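Local coordinates for protein endoglucanase, family GH5 (Zobellia galactanivorans, PDB 6GL0) that hydrolyses hemicellulose, probably cutting the beta-linked glucan backbone of mixed-linked glucans as a GH5 family endo-acting glycoside hydrolase, at residues I140-N145 and K189-T194. The protein carries 1 engineered substitution. Sequence-based numbering, arbitrary orientation.
Sequences IFETLN and KIMVST. With GLC (alpha-D-glucopyranose), chain D.
M191 lies over the contact between two parallel neighbouring strands, 140-142 and 190-193, and covers both I140 and E142. Its CB packs against the CB of E142. CG follows on the side of the backbone N (chi1 -75°) and approaches CG2 of I140; SD settles against that same methyl group, with I140 CG2 and M191 SD 3.9 Å apart. The chain then bends at chi3, 59°, which brings the terminal CE to the carboxylate of E142, 3.4 Å from OE1. The side chain of E142 runs obliquely across that of M191, and its other oxygen, OE2, forms a salt bridge with R57 and accepts a hydrogen bond from N99.

Beneath these side chains the backbones pair in parallel register. M191 N donates to F141 O over 2.7 Å, and T143 N returns a bond to M191 O at 3.2 Å; the link from F141 N to K189 O is weak. Beyond E142 the two backbones diverge, with the CA atoms of L144 and S193 6.6 Å apart. A water sits there, accepting from L144 N and probably donating to M191 O. S193 OG links the two segments by donating to L144 O over 2.9 Å, tilted 33° from the carbonyl plane. H171, from helix 161-180, ties the two segments together again through hydrogen bonds to T143 OG1 and S193 OG.

The splayed end leads into the sugar pocket, where N145 ND2 donates to O2 of the bound glucose at 2.9 Å while OD1 of N145 is hydrogen-bonded by R57. Adjacent parallel strands joined through an intervening helix, with ligand-binding residues just past their C-terminal ends, are the hallmark of the (beta/alpha)8 TIM barrel of GH5 enzymes.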
loop_
_atom_site.group_PDB
_atom_site.type_symbol
_atom_site.label_atom_id
_atom_site.label_comp_id
_atom_site.label_asym_id
_atom_site.label_seq_id
_atom_site.Cartn_x
_atom_site.Cartn_y
_atom_site.Cartn_z
ATOM N N ILE A 140 -13.763 1.851 -25.135
ATOM C CA ILE A 140 -13.959 1.152 -23.889
ATOM C C ILE A 140 -15.483 0.997 -23.634
ATOM O O ILE A 140 -16.257 1.917 -23.917
ATOM C CB ILE A 140 -13.343 2.001 -22.751
ATOM C CG1 ILE A 140 -11.846 2.195 -22.956
ATOM C CG2 ILE A 140 -13.595 1.402 -21.374
ATOM C CD1 ILE A 140 -11.283 3.397 -22.224
ATOM N N PHE A 141 -15.893 -0.146 -23.091
ATOM C CA PHE A 141 -17.248 -0.325 -22.631
ATOM C C PHE A 141 -17.293 -0.228 -21.104
ATOM O O PHE A 141 -16.428 -0.798 -20.406
ATOM C CB PHE A 141 -17.862 -1.682 -23.006
ATOM C CG PHE A 141 -17.999 -1.937 -24.479
ATOM C CD1 PHE A 141 -18.290 -0.930 -25.377
ATOM C CD2 PHE A 141 -17.865 -3.236 -24.956
ATOM C CE1 PHE A 141 -18.418 -1.208 -26.742
ATOM C CE2 PHE A 141 -17.992 -3.515 -26.320
ATOM C CZ PHE A 141 -18.274 -2.503 -27.204
ATOM N N GLU A 142 -18.330 0.470 -20.615
ATOM C CA GLU A 142 -18.672 0.493 -19.201
ATOM C C GLU A 142 -20.065 -0.134 -19.056
ATOM O O GLU A 142 -21.024 0.390 -19.601
ATOM C CB GLU A 142 -18.639 1.931 -18.743
ATOM C CG GLU A 142 -19.005 2.152 -17.292
ATOM C CD GLU A 142 -19.127 3.636 -16.965
ATOM O OE1 GLU A 142 -18.227 4.399 -17.297
ATOM O OE2 GLU A 142 -20.147 4.055 -16.362
ATOM N N THR A 143 -20.158 -1.249 -18.328
ATOM C CA THR A 143 -21.340 -2.085 -18.351
ATOM C C THR A 143 -22.579 -1.425 -17.738
ATOM O O THR A 143 -23.618 -1.431 -18.358
ATOM C CB THR A 143 -21.061 -3.484 -17.731
ATOM O OG1 THR A 143 -20.298 -3.378 -16.533
ATOM C CG2 THR A 143 -20.258 -4.338 -18.732
ATOM N N LEU A 144 -22.433 -0.816 -16.556
ATOM C CA LEU A 144 -23.515 -0.147 -15.840
ATOM C C LEU A 144 -23.011 1.091 -15.078
ATOM O O LEU A 144 -22.034 1.010 -14.342
ATOM C CB LEU A 144 -24.131 -1.084 -14.816
ATOM C CG LEU A 144 -24.676 -2.408 -15.328
ATOM C CD1 LEU A 144 -24.937 -3.349 -14.179
ATOM C CD2 LEU A 144 -25.962 -2.175 -16.128
ATOM N N ASN A 145 -23.719 2.213 -15.232
ATOM C CA ASN A 145 -23.294 3.489 -14.703
ATOM C C ASN A 145 -23.229 3.480 -13.188
ATOM O O ASN A 145 -22.143 3.546 -12.619
ATOM C CB ASN A 145 -24.195 4.650 -15.215
ATOM C CG ASN A 145 -23.888 5.985 -14.546
ATOM O OD1 ASN A 145 -22.731 6.379 -14.458
ATOM N ND2 ASN A 145 -24.916 6.701 -14.097
ATOM N N LYS A 189 -11.024 -3.427 -23.130
ATOM C CA LYS A 189 -11.140 -3.030 -21.733
ATOM C C LYS A 189 -12.611 -2.748 -21.409
ATOM O O LYS A 189 -13.335 -2.125 -22.193
ATOM C CB LYS A 189 -10.264 -1.825 -21.450
ATOM C CG LYS A 189 -8.794 -2.060 -21.740
ATOM C CD LYS A 189 -8.185 -3.005 -20.740
ATOM C CE LYS A 189 -6.660 -3.099 -20.930
ATOM N NZ LYS A 189 -6.222 -4.016 -22.019
ATOM N N ILE A 190 -13.042 -3.267 -20.264
ATOM C CA ILE A 190 -14.392 -3.077 -19.745
ATOM C C ILE A 190 -14.339 -2.469 -18.315
ATOM O O ILE A 190 -13.721 -3.027 -17.411
ATOM C CB ILE A 190 -15.161 -4.406 -19.711
ATOM C CG1 ILE A 190 -15.230 -5.018 -21.129
ATOM C CG2 ILE A 190 -16.592 -4.184 -19.205
ATOM C CD1 ILE A 190 -15.852 -6.408 -21.171
ATOM N N MET A 191 -15.020 -1.351 -18.129
ATOM C CA MET A 191 -15.170 -0.736 -16.801
ATOM C C MET A 191 -16.412 -1.314 -16.059
ATOM O O MET A 191 -17.540 -1.205 -16.541
ATOM C CB MET A 191 -15.279 0.784 -16.955
ATOM C CG MET A 191 -13.958 1.450 -17.272
ATOM S SD MET A 191 -14.061 3.126 -17.943
ATOM C CE MET A 191 -14.957 3.965 -16.603
ATOM N N VAL A 192 -16.180 -1.940 -14.905
ATOM C CA VAL A 192 -17.190 -2.582 -14.095
ATOM C C VAL A 192 -17.305 -1.851 -12.748
ATOM O O VAL A 192 -16.336 -1.777 -11.954
ATOM C CB VAL A 192 -16.823 -4.057 -13.885
ATOM C CG1 VAL A 192 -17.718 -4.742 -12.862
ATOM C CG2 VAL A 192 -16.854 -4.798 -15.215
ATOM N N SER A 193 -18.503 -1.354 -12.452
ATOM C CA SER A 193 -18.766 -0.597 -11.232
ATOM C C SER A 193 -19.179 -1.414 -10.016
ATOM O O SER A 193 -19.722 -2.511 -10.099
ATOM C CB SER A 193 -19.855 0.429 -11.495
ATOM O OG SER A 193 -21.055 -0.212 -11.936
ATOM N N THR A 194 -18.903 -0.836 -8.867
ATOM C CA THR A 194 -19.521 -1.204 -7.626
ATOM C C THR A 194 -21.026 -0.829 -7.673
ATOM O O THR A 194 -21.464 -0.126 -8.581
ATOM C CB THR A 194 -18.849 -0.481 -6.425
ATOM O OG1 THR A 194 -18.860 0.951 -6.615
ATOM C CG2 THR A 194 -17.426 -0.975 -6.212
HETATM C C1 GLC D . -23.758 10.805 -11.458
HETATM C C2 GLC D . -24.784 10.486 -12.554
HETATM C C3 GLC D . -25.070 11.674 -13.451
HETATM C C4 GLC D . -25.432 12.862 -12.586
HETATM C C5 GLC D . -24.255 13.137 -11.673
HETATM C C6 GLC D . -24.441 14.331 -10.745
HETATM O O1 GLC D . -22.408 10.881 -11.932
HETATM O O2 GLC D . -24.241 9.405 -13.317
HETATM O O3 GLC D . -26.125 11.346 -14.335
HETATM O O4 GLC D . -25.685 13.997 -13.391
HETATM O O5 GLC D . -24.107 12.005 -10.852
HETATM O O6 GLC D . -25.579 14.110 -9.933
HETATM O O HOH W 1 -19.640 -0.396 -14.996
#